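Local coordinates for diadenosine tetraphosphatase, putative (Trypanosoma brucei, PDB 2QJC), which probably hydrolyses phosphate anhydride bonds such as those of diadenosine tetraphosphate, with two manganese ions bound in its active site, at residues G54-K59 against A75-G80; K85-V90 against D118-L123; H204-G209 against D222-Y227; G228-A233 against S243-N248. All coordinates share one frame; numbering follows the deposited sequence.

Contact 1 of 4, residues G54-K59 against A75-G80; sequences GDLVNK and AYSVLG. With MN (manganese (II) ion), chain B.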
# COMPACT_ATOMS: atom_id res chain seq x y z
N GLY A 54 -2.06 1.28 -1.19
CA GLY A 54 -1.90 2.29 -2.22
C GLY A 54 -1.66 1.69 -3.59
O GLY A 54 -1.55 0.47 -3.73
N ASP A 55 -1.56 2.56 -4.60
CA ASP A 55 -1.37 2.12 -5.98
C ASP A 55 -2.66 1.43 -6.38
O ASP A 55 -2.68 0.27 -6.80
CB ASP A 55 -0.17 1.16 -6.09
CG ASP A 55 1.10 1.86 -6.57
OD1 ASP A 55 1.16 3.11 -6.49
OD2 ASP A 55 2.03 1.17 -7.03
N LEU A 56 -3.75 2.18 -6.24
CA LEU A 56 -5.09 1.70 -6.57
C LEU A 56 -5.35 1.75 -8.07
O LEU A 56 -6.19 1.01 -8.59
CB LEU A 56 -6.11 2.58 -5.86
CG LEU A 56 -5.80 2.91 -4.40
CD1 LEU A 56 -6.92 3.78 -3.83
CD2 LEU A 56 -5.64 1.61 -3.61
N VAL A 57 -4.62 2.62 -8.76
CA VAL A 57 -4.81 2.82 -10.19
C VAL A 57 -3.64 2.45 -11.11
O VAL A 57 -2.58 1.98 -10.66
CB VAL A 57 -5.16 4.30 -10.47
CG1 VAL A 57 -6.22 4.77 -9.47
CG2 VAL A 57 -3.91 5.16 -10.35
N ASN A 58 -3.86 2.67 -12.40
CA ASN A 58 -2.88 2.42 -13.45
C ASN A 58 -2.59 0.94 -13.70
O ASN A 58 -2.68 0.11 -12.78
CB ASN A 58 -1.59 3.18 -13.13
CG ASN A 58 -0.74 3.44 -14.37
OD1 ASN A 58 -1.26 3.59 -15.48
ND2 ASN A 58 0.57 3.52 -14.18
N LYS A 59 -2.26 0.63 -14.95
CA LYS A 59 -1.93 -0.72 -15.41
C LYS A 59 -3.11 -1.69 -15.54
O LYS A 59 -3.24 -2.38 -16.56
CB LYS A 59 -0.86 -1.37 -14.51
CG LYS A 59 0.33 -0.47 -14.14
CD LYS A 59 0.69 0.53 -15.24
CE LYS A 59 1.08 -0.14 -16.56
NZ LYS A 59 1.47 0.87 -17.59
N ALA A 75 -13.64 1.76 3.05
CA ALA A 75 -12.26 1.30 3.18
C ALA A 75 -11.21 2.42 3.23
O ALA A 75 -11.39 3.49 2.66
CB ALA A 75 -11.92 0.36 2.03
N TYR A 76 -10.11 2.13 3.93
CA TYR A 76 -8.99 3.07 4.06
C TYR A 76 -7.89 2.70 3.06
O TYR A 76 -7.91 1.63 2.46
CB TYR A 76 -8.40 3.00 5.47
CG TYR A 76 -9.20 3.70 6.53
CD1 TYR A 76 -9.04 5.07 6.76
CD2 TYR A 76 -10.13 3.00 7.30
CE1 TYR A 76 -9.78 5.72 7.75
CE2 TYR A 76 -10.88 3.65 8.29
CZ TYR A 76 -10.70 5.01 8.51
OH TYR A 76 -11.44 5.65 9.47
N SER A 77 -6.93 3.60 2.90
CA SER A 77 -5.80 3.37 2.02
C SER A 77 -4.77 4.46 2.16
O SER A 77 -5.11 5.62 2.42
CB SER A 77 -6.25 3.33 0.56
OG SER A 77 -5.12 3.18 -0.29
N VAL A 78 -3.50 4.11 2.02
CA VAL A 78 -2.48 5.14 2.07
C VAL A 78 -2.24 5.50 0.61
O VAL A 78 -2.78 4.84 -0.30
CB VAL A 78 -1.16 4.69 2.77
CG1 VAL A 78 -1.40 4.58 4.27
CG2 VAL A 78 -0.64 3.36 2.20
N LEU A 79 -1.47 6.55 0.39
CA LEU A 79 -1.18 7.01 -0.96
C LEU A 79 0.00 6.29 -1.59
O LEU A 79 1.08 6.23 -0.99
CB LEU A 79 -0.91 8.51 -0.94
CG LEU A 79 -0.77 9.23 -2.29
CD1 LEU A 79 -2.05 9.05 -3.10
CD2 LEU A 79 -0.49 10.70 -2.04
N GLY A 80 -0.21 5.74 -2.79
CA GLY A 80 0.86 5.04 -3.49
C GLY A 80 1.56 6.01 -4.44
O GLY A 80 1.06 7.12 -4.63
MN MN B . 2.64 -0.78 -7.53
O HOH W 1 3.36 -2.83 -8.10

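Contact 2 of 4, residues K85-V90 against D118-L123; sequences KLLKLV and DVETYL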
# COMPACT_ATOMS: atom_id res chain seq x y z
N LYS A 85 1.44 10.35 -8.59
CA LYS A 85 1.81 10.90 -9.90
C LYS A 85 0.58 11.25 -10.71
O LYS A 85 0.60 12.22 -11.48
CB LYS A 85 2.68 9.91 -10.69
CG LYS A 85 4.04 9.61 -10.05
CD LYS A 85 4.89 8.72 -10.95
CE LYS A 85 6.13 8.22 -10.22
NZ LYS A 85 6.95 9.34 -9.67
N LEU A 86 -0.49 10.48 -10.55
CA LEU A 86 -1.73 10.75 -11.29
C LEU A 86 -2.33 12.07 -10.81
O LEU A 86 -2.74 12.90 -11.62
CB LEU A 86 -2.76 9.63 -11.10
CG LEU A 86 -4.09 9.81 -11.85
CD1 LEU A 86 -3.82 9.83 -13.35
CD2 LEU A 86 -5.05 8.68 -11.49
N LEU A 87 -2.39 12.27 -9.49
CA LEU A 87 -2.94 13.50 -8.94
C LEU A 87 -2.10 14.68 -9.42
O LEU A 87 -2.63 15.74 -9.74
CB LEU A 87 -2.92 13.48 -7.40
CG LEU A 87 -3.96 12.59 -6.70
CD1 LEU A 87 -3.80 12.74 -5.19
CD2 LEU A 87 -5.36 13.00 -7.12
N LYS A 88 -0.79 14.47 -9.47
CA LYS A 88 0.12 15.51 -9.92
C LYS A 88 -0.18 15.88 -11.38
O LYS A 88 -0.30 17.06 -11.71
CB LYS A 88 1.56 15.02 -9.80
CG LYS A 88 2.59 16.13 -9.94
CD LYS A 88 4.00 15.58 -10.00
CE LYS A 88 5.02 16.70 -10.00
NZ LYS A 88 4.77 17.70 -11.07
N LEU A 89 -0.31 14.88 -12.24
CA LEU A 89 -0.60 15.10 -13.65
C LEU A 89 -1.95 15.75 -13.89
O LEU A 89 -2.12 16.52 -14.83
CB LEU A 89 -0.54 13.78 -14.43
CG LEU A 89 0.83 13.35 -14.94
CD1 LEU A 89 0.71 12.02 -15.67
CD2 LEU A 89 1.38 14.43 -15.87
N VAL A 90 -2.91 15.43 -13.02
CA VAL A 90 -4.25 15.99 -13.13
C VAL A 90 -4.27 17.46 -12.74
O VAL A 90 -4.79 18.30 -13.48
CB VAL A 90 -5.25 15.22 -12.22
CG1 VAL A 90 -6.61 15.89 -12.27
CG2 VAL A 90 -5.35 13.77 -12.67
N ASP A 118 -15.41 12.33 -8.22
CA ASP A 118 -15.46 11.48 -7.04
C ASP A 118 -14.15 10.71 -6.85
O ASP A 118 -13.55 10.77 -5.78
CB ASP A 118 -16.66 10.53 -7.12
CG ASP A 118 -16.59 9.58 -8.29
OD1 ASP A 118 -16.33 10.03 -9.42
OD2 ASP A 118 -16.82 8.37 -8.08
N VAL A 119 -13.71 10.00 -7.89
CA VAL A 119 -12.46 9.25 -7.81
C VAL A 119 -11.32 10.17 -7.37
O VAL A 119 -10.61 9.88 -6.41
CB VAL A 119 -12.10 8.62 -9.17
CG1 VAL A 119 -10.76 7.89 -9.08
CG2 VAL A 119 -13.19 7.64 -9.61
N GLU A 120 -11.15 11.28 -8.08
CA GLU A 120 -10.10 12.24 -7.76
C GLU A 120 -10.18 12.72 -6.31
O GLU A 120 -9.16 12.97 -5.67
CB GLU A 120 -10.19 13.43 -8.71
CG GLU A 120 -9.21 14.55 -8.43
CD GLU A 120 -9.40 15.72 -9.36
OE1 GLU A 120 -9.33 15.52 -10.60
OE2 GLU A 120 -9.63 16.85 -8.88
N THR A 121 -11.41 12.85 -5.81
CA THR A 121 -11.62 13.30 -4.44
C THR A 121 -11.17 12.26 -3.42
O THR A 121 -10.52 12.60 -2.43
CB THR A 121 -13.11 13.64 -4.20
OG1 THR A 121 -13.46 14.79 -4.98
CG2 THR A 121 -13.36 13.94 -2.73
N TYR A 122 -11.50 10.99 -3.68
CA TYR A 122 -11.12 9.90 -2.78
C TYR A 122 -9.60 9.81 -2.66
O TYR A 122 -9.07 9.67 -1.56
CB TYR A 122 -11.67 8.57 -3.28
CG TYR A 122 -11.31 7.39 -2.40
CD1 TYR A 122 -12.12 7.03 -1.31
CD2 TYR A 122 -10.15 6.65 -2.62
CE1 TYR A 122 -11.77 5.95 -0.47
CE2 TYR A 122 -9.78 5.58 -1.78
CZ TYR A 122 -10.60 5.24 -0.72
OH TYR A 122 -10.24 4.18 0.09
N LEU A 123 -8.92 9.88 -3.80
CA LEU A 123 -7.45 9.80 -3.84
C LEU A 123 -6.80 11.01 -3.18
O LEU A 123 -5.77 10.90 -2.53
CB LEU A 123 -6.95 9.72 -5.29
CG LEU A 123 -7.32 8.51 -6.14
CD1 LEU A 123 -6.64 8.62 -7.49
CD2 LEU A 123 -6.89 7.24 -5.44

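Contact 3 of 4, residues H204-G209 against D222-Y227; sequences HDARRG and DSRCVY. With MN (manganese (II) ion), chain C; PO4 (phosphate ion), chain D.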
# COMPACT_ATOMS: atom_id res chain seq x y z
N HIS A 204 4.25 -1.84 -3.00
CA HIS A 204 5.18 -1.16 -3.92
C HIS A 204 6.23 -1.94 -4.72
O HIS A 204 6.27 -1.84 -5.95
CB HIS A 204 5.89 -0.02 -3.17
CG HIS A 204 6.91 0.72 -3.98
ND1 HIS A 204 6.59 1.40 -5.14
CD2 HIS A 204 8.23 0.91 -3.79
CE1 HIS A 204 7.67 1.98 -5.63
NE2 HIS A 204 8.68 1.70 -4.83
N ASP A 205 7.09 -2.69 -4.02
CA ASP A 205 8.20 -3.43 -4.62
C ASP A 205 7.85 -4.74 -5.32
O ASP A 205 8.26 -5.82 -4.88
CB ASP A 205 9.26 -3.68 -3.53
CG ASP A 205 10.66 -4.00 -4.10
OD1 ASP A 205 11.60 -4.19 -3.29
OD2 ASP A 205 10.82 -4.07 -5.33
N ALA A 206 7.12 -4.65 -6.43
CA ALA A 206 6.72 -5.83 -7.20
C ALA A 206 7.92 -6.68 -7.64
O ALA A 206 7.81 -7.90 -7.76
CB ALA A 206 5.91 -5.40 -8.44
N ARG A 207 9.06 -6.05 -7.88
CA ARG A 207 10.25 -6.79 -8.30
C ARG A 207 10.64 -7.90 -7.33
O ARG A 207 11.20 -8.91 -7.74
CB ARG A 207 11.45 -5.86 -8.42
CG ARG A 207 11.29 -4.76 -9.42
CD ARG A 207 12.54 -3.95 -9.44
NE ARG A 207 12.32 -2.69 -10.13
CZ ARG A 207 13.19 -1.69 -10.14
NH1 ARG A 207 14.34 -1.82 -9.49
NH2 ARG A 207 12.90 -0.57 -10.78
N ARG A 208 10.35 -7.71 -6.05
CA ARG A 208 10.70 -8.70 -5.05
C ARG A 208 9.56 -9.63 -4.66
O ARG A 208 9.77 -10.61 -3.94
CB ARG A 208 11.24 -8.01 -3.79
CG ARG A 208 12.60 -7.35 -3.98
CD ARG A 208 13.14 -6.83 -2.65
NE ARG A 208 14.56 -6.51 -2.73
CZ ARG A 208 15.06 -5.28 -2.63
NH1 ARG A 208 14.26 -4.23 -2.45
NH2 ARG A 208 16.37 -5.10 -2.72
N GLY A 209 8.36 -9.32 -5.12
CA GLY A 209 7.22 -10.15 -4.80
C GLY A 209 6.91 -10.15 -3.32
O GLY A 209 7.32 -9.25 -2.58
N ASP A 222 3.31 -6.91 -1.97
CA ASP A 222 3.18 -6.78 -3.41
C ASP A 222 3.57 -8.02 -4.20
O ASP A 222 4.70 -8.14 -4.70
CB ASP A 222 3.96 -5.57 -3.94
CG ASP A 222 3.56 -5.20 -5.36
OD1 ASP A 222 2.77 -5.97 -5.97
OD2 ASP A 222 4.02 -4.15 -5.87
N SER A 223 2.61 -8.95 -4.31
CA SER A 223 2.79 -10.21 -5.02
C SER A 223 2.54 -10.13 -6.54
O SER A 223 2.32 -11.15 -7.19
CB SER A 223 1.90 -11.30 -4.40
OG SER A 223 0.57 -10.84 -4.19
N ARG A 224 2.57 -8.91 -7.08
CA ARG A 224 2.41 -8.66 -8.52
C ARG A 224 1.07 -8.98 -9.16
O ARG A 224 1.03 -9.47 -10.29
CB ARG A 224 3.48 -9.44 -9.29
CG ARG A 224 4.81 -9.55 -8.62
CD ARG A 224 5.55 -10.77 -9.12
NE ARG A 224 6.97 -10.50 -9.14
CZ ARG A 224 7.71 -10.43 -10.24
NH1 ARG A 224 7.17 -10.64 -11.43
NH2 ARG A 224 8.98 -10.09 -10.13
N CYS A 225 -0.03 -8.69 -8.48
CA CYS A 225 -1.35 -8.99 -9.03
C CYS A 225 -1.56 -8.56 -10.49
O CYS A 225 -1.96 -9.37 -11.33
CB CYS A 225 -2.43 -8.36 -8.15
SG CYS A 225 -4.08 -8.49 -8.87
N VAL A 226 -1.30 -7.29 -10.80
CA VAL A 226 -1.49 -6.76 -12.14
C VAL A 226 -0.56 -7.33 -13.21
O VAL A 226 -0.86 -7.25 -14.40
CB VAL A 226 -1.36 -5.22 -12.16
CG1 VAL A 226 0.08 -4.81 -11.92
CG2 VAL A 226 -1.85 -4.67 -13.51
N TYR A 227 0.56 -7.91 -12.80
CA TYR A 227 1.52 -8.48 -13.73
C TYR A 227 1.27 -9.98 -13.93
O TYR A 227 2.10 -10.67 -14.53
CB TYR A 227 2.94 -8.28 -13.20
CG TYR A 227 3.35 -6.84 -12.98
CD1 TYR A 227 3.68 -6.00 -14.05
CD2 TYR A 227 3.47 -6.34 -11.68
CE1 TYR A 227 4.13 -4.70 -13.82
CE2 TYR A 227 3.91 -5.04 -11.44
CZ TYR A 227 4.24 -4.23 -12.51
OH TYR A 227 4.71 -2.96 -12.25
MN MN C . 4.55 1.86 -6.08
P PO4 D . 5.61 -0.15 -9.09
O1 PO4 D . 5.22 -1.65 -9.59
O2 PO4 D . 6.99 -0.25 -8.31
O3 PO4 D . 5.75 0.76 -10.34
O4 PO4 D . 4.50 0.36 -8.13

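Contact 4 of 4, residues G228-A233 against S243-N248; sequences GGRLSA and SVPGWN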
# COMPACT_ATOMS: atom_id res chain seq x y z
N GLY A 228 0.15 -10.47 -13.40
CA GLY A 228 -0.17 -11.88 -13.54
C GLY A 228 0.26 -12.76 -12.38
O GLY A 228 0.27 -13.99 -12.49
N GLY A 229 0.61 -12.13 -11.26
CA GLY A 229 1.05 -12.87 -10.09
C GLY A 229 -0.08 -13.26 -9.15
O GLY A 229 -0.73 -14.29 -9.33
N ARG A 230 -0.32 -12.43 -8.13
CA ARG A 230 -1.37 -12.68 -7.14
C ARG A 230 -1.67 -11.41 -6.32
O ARG A 230 -0.85 -10.50 -6.25
CB ARG A 230 -0.94 -13.80 -6.18
CG ARG A 230 -0.70 -15.15 -6.82
CD ARG A 230 -0.27 -16.19 -5.80
NE ARG A 230 -1.37 -16.62 -4.93
CZ ARG A 230 -2.38 -17.40 -5.32
NH1 ARG A 230 -2.43 -17.85 -6.56
NH2 ARG A 230 -3.32 -17.73 -4.45
N LEU A 231 -2.87 -11.37 -5.73
CA LEU A 231 -3.27 -10.24 -4.89
C LEU A 231 -3.32 -10.80 -3.47
O LEU A 231 -4.18 -11.63 -3.15
CB LEU A 231 -4.65 -9.70 -5.29
CG LEU A 231 -5.03 -8.37 -4.62
CD1 LEU A 231 -4.01 -7.28 -5.02
CD2 LEU A 231 -6.45 -7.96 -5.04
N SER A 232 -2.39 -10.36 -2.63
CA SER A 232 -2.28 -10.84 -1.27
C SER A 232 -2.74 -9.86 -0.20
O SER A 232 -2.71 -8.64 -0.39
CB SER A 232 -0.83 -11.22 -0.98
OG SER A 232 -0.31 -12.03 -2.01
N ALA A 233 -3.16 -10.41 0.94
CA ALA A 233 -3.60 -9.59 2.05
C ALA A 233 -3.09 -10.17 3.36
O ALA A 233 -2.92 -11.39 3.49
CB ALA A 233 -5.13 -9.52 2.09
N SER A 243 -4.16 -15.05 -0.19
CA SER A 243 -4.07 -14.52 -1.54
C SER A 243 -4.92 -15.28 -2.54
O SER A 243 -5.39 -16.39 -2.27
CB SER A 243 -2.62 -14.53 -2.02
OG SER A 243 -2.15 -15.86 -2.17
N VAL A 244 -5.11 -14.67 -3.71
CA VAL A 244 -5.87 -15.25 -4.80
C VAL A 244 -5.09 -14.99 -6.08
O VAL A 244 -4.17 -14.16 -6.10
CB VAL A 244 -7.27 -14.60 -4.95
CG1 VAL A 244 -8.10 -14.86 -3.71
CG2 VAL A 244 -7.12 -13.11 -5.19
N PRO A 245 -5.42 -15.71 -7.17
CA PRO A 245 -4.75 -15.54 -8.45
C PRO A 245 -4.81 -14.10 -8.97
O PRO A 245 -5.83 -13.43 -8.83
CB PRO A 245 -5.50 -16.50 -9.36
CG PRO A 245 -5.86 -17.62 -8.42
CD PRO A 245 -6.34 -16.86 -7.20
N GLY A 246 -3.71 -13.63 -9.56
CA GLY A 246 -3.67 -12.28 -10.10
C GLY A 246 -4.30 -12.20 -11.48
O GLY A 246 -4.79 -13.19 -12.01
N TRP A 247 -4.28 -11.00 -12.07
CA TRP A 247 -4.85 -10.75 -13.40
C TRP A 247 -4.02 -11.40 -14.51
O TRP A 247 -2.81 -11.19 -14.59
CB TRP A 247 -4.94 -9.23 -13.62
CG TRP A 247 -5.54 -8.83 -14.94
CD1 TRP A 247 -6.63 -9.38 -15.55
CD2 TRP A 247 -5.13 -7.73 -15.77
NE1 TRP A 247 -6.93 -8.70 -16.71
CE2 TRP A 247 -6.02 -7.68 -16.86
CE3 TRP A 247 -4.10 -6.78 -15.69
CZ2 TRP A 247 -5.92 -6.71 -17.88
CZ3 TRP A 247 -3.99 -5.82 -16.70
CH2 TRP A 247 -4.90 -5.80 -17.77
N ASN A 248 -4.67 -12.19 -15.36
CA ASN A 248 -3.96 -12.87 -16.45
C ASN A 248 -3.68 -11.99 -17.66
O ASN A 248 -3.05 -12.44 -18.62
CB ASN A 248 -4.73 -14.12 -16.90
CG ASN A 248 -6.09 -13.80 -17.50
OD1 ASN A 248 -6.27 -12.78 -18.16
ND2 ASN A 248 -7.05 -14.69 -17.29

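Contact 1 of 4, residues G54-K59 against A75-G80
Gly-54 and Gly-80 meet where two signature sequences of the calcineurin-like phosphoesterases run side by side: GDLVNK, a variant of the family's GDxxDRG motif, and the end of segment 75-80, whose Gly-80 opens the GNHD motif. Their CA atoms are 4.1 Å apart, a spacing that leaves no space for a side chain on either. Gly-54 takes up backbone angles suited to glycine (phi 100°), and its CA lies 3.3 Å from Val-78 O. That carbonyl also accepts a hydrogen bond from Ser-77 OG at 2.9 Å, the donor lying only 17° from the carbonyl plane. Ser-77 OG stands anti to its own backbone N (chi1 177°), which turns it to the neighbouring loop, where Leu-56 CD2 lies 3.7 Å from it. Asp-55 divides its carboxylate: OD2 binds a manganese at 2.1 Å, and OD1 lies 3.6 Å from Gly-80 CA and accepts from the backbone N of His-82. Asp-26 and His-28 share this metal, whereas Asn-81, His-141 and His-204 join Asp-55 at the second manganese, which OD2 approaches at a longer distance. Behind the pair, Asp-83 OD2 accepts from the backbone N of both Asp-55 and Gly-80, and its OD1 from Leu-56 N, so one second-shell carboxylate links the two loops. With one oxygen on the metal and the other on a backbone N-H, the Asp-55 carboxylate is held against rotation, and the buried glycine pair lets the metal-bearing loop lie directly against the start of the helix that follows Gly-80.

Contact 2 of 4, residues K85-V90 against D118-L123
Leu-87 reaches across from helix 81-91 to helix 117-124 and touches Glu-120 and Leu-123, one turn apart. From CB, which points alongside the other helix, CG is set beside the backbone N and anti to the carbonyl carbon (chi1 -74°), and the branch then forks over the neighbouring backbone. CD1 ends 3.8 Å from Leu-123 O. CD2 takes the other side of the fork, 4.1 Å from Leu-123 CB and equally far from Glu-120 O, so the two methyls rest on main-chain carbonyls and on the root of a side chain. The Leu-87 and Leu-123 side chains cross obliquely. Deeper in the interface Leu-86 CD2 approaches Leu-123 CD1 at 4.3 Å, a looser apolar contact. Toward the rim Glu-120 runs extended to CD, with CG anti to its backbone N (chi1 176°), and lays OE1 3.2 Å from Val-90 CG1, a tight van der Waals approach of a carboxylate oxygen to a methyl at the partly exposed edge of the pair. Beneath the helices, Leu-86 also packs on Val-57 and Leu-123 on Leu-56, both from the metal-binding loop, while helix 108-114 packs on Leu-86 and Val-90 as well, through Leu-111 and Ala-112. The short segments cross at -124°, their axes 10.9 Å apart, a steep and fairly wide crossing. The arrangement is that of a helix pair packed behind the metal-binding loop of a calcineurin-like phosphoesterase, with the Leu-86 side chain about 12 Å from a bound manganese, and it includes the helix that follows the GNHD motif.

Contact 3 of 4, residues H204-G209 against D222-Y227
Asp-222 is wedged against Ala-206 and His-204 in the buried half of this contact. Its OD2 lies 3.2 Å from His-204 O, two acceptors side by side, and 3.2 Å from Ala-206 N, at too poor an angle for a hydrogen bond: that N-H is spent on His-204 O, closing the inverse gamma turn centred on Asp-205. OD1 instead accepts from Arg-224 N at 3.1 Å, making an Asx turn. At the far end of the first segment, Gly-209 CA gives a C-H...O contact to Asp-222 O. His-204 belongs to the GH motif of the metallophosphoesterases: its ND1 binds a manganese at 2.3 Å while NE2 is hydrogen-bonded to Thr-160 O, which fixes the turn of the ring. The same metal takes a phosphate oxygen, O4, at 2.5 Å. Toward solvent the contact thins out. Exposed Arg-224, its chain bent at chi3, passes Ala-206 O, and NH2 makes a weak hydrogen bond to Arg-207 O, 3.5 Å away and in the guanidinium plane. Tyr-227, though exposed, keeps CE2 close to Ala-206 CB, at 3.6 Å; its OH donates to O1 of the phosphate, probably from the crystallisation liquor, which Arg-162 and His-82 also hold.

Contact 4 of 4, residues G228-A233 against S243-N248
Ser-243 and Arg-230 begin the contact, the serine OG receiving NE at 3.0 Å and NH2 at 3.2 Å. Both grip this one oxygen side-on, practically in the guanidinium plane, and a bend of the arginine chain at chi3 (72°) swings NE into position. On the same face of the sheet Ser-232 OG packs 3.4 Å from Ser-243 CB, its hydroxyl paired with Ser-223. Val-244 comes next, exchanging backbone hydrogen bonds with Leu-231 in both directions; CG2 of the valine lies 4.2 Å from Leu-231 CB on the opposite face, which helix 31-41 covers. The carbonyl carbon of Val-244 and the N of Pro-245 lie over one face of the Arg-230 guanidinium, and Pro-245 CG is 3.9 Å from Arg-230 NH1. Gly-246 then gives its N-H to Gly-229 O at 3.1 Å, arriving well above the carbonyl plane (52°), as the regular strand pairing ends. At Trp-247 the chains still stay close: its O is 2.9 Å from Gly-228 CA in a C-H...O contact, while the indole turns away to pack on Gln-33 and Val-226. This is an antiparallel beta hairpin at the edge of one of the two mixed sheets that form the metallophosphoesterase core.

Contacts 1 and 3 approach the metal centre from two loops, their centres about 14 Å apart: Asp-55 belongs to both manganese sites and His-204 to one, with the phosphate beside them. Lys-59 CB touches Val-226 CG2 at 3.6 Å, joining these loops away from the metals. Contact 2 backs onto contact 1, centres about 11 Å apart, through a probable hydrogen bond from Tyr-122 OH to Ala-75 O (2.9 Å). Contact 4 lies beyond contact 3, about 9 Å between centres, where Ser-223 OG probably bonds Arg-230 O and Ser-232 OG. Contacts 2 and 4, about 25 Å apart between centres, do not touch; their nearest atoms are about 14 Å apart.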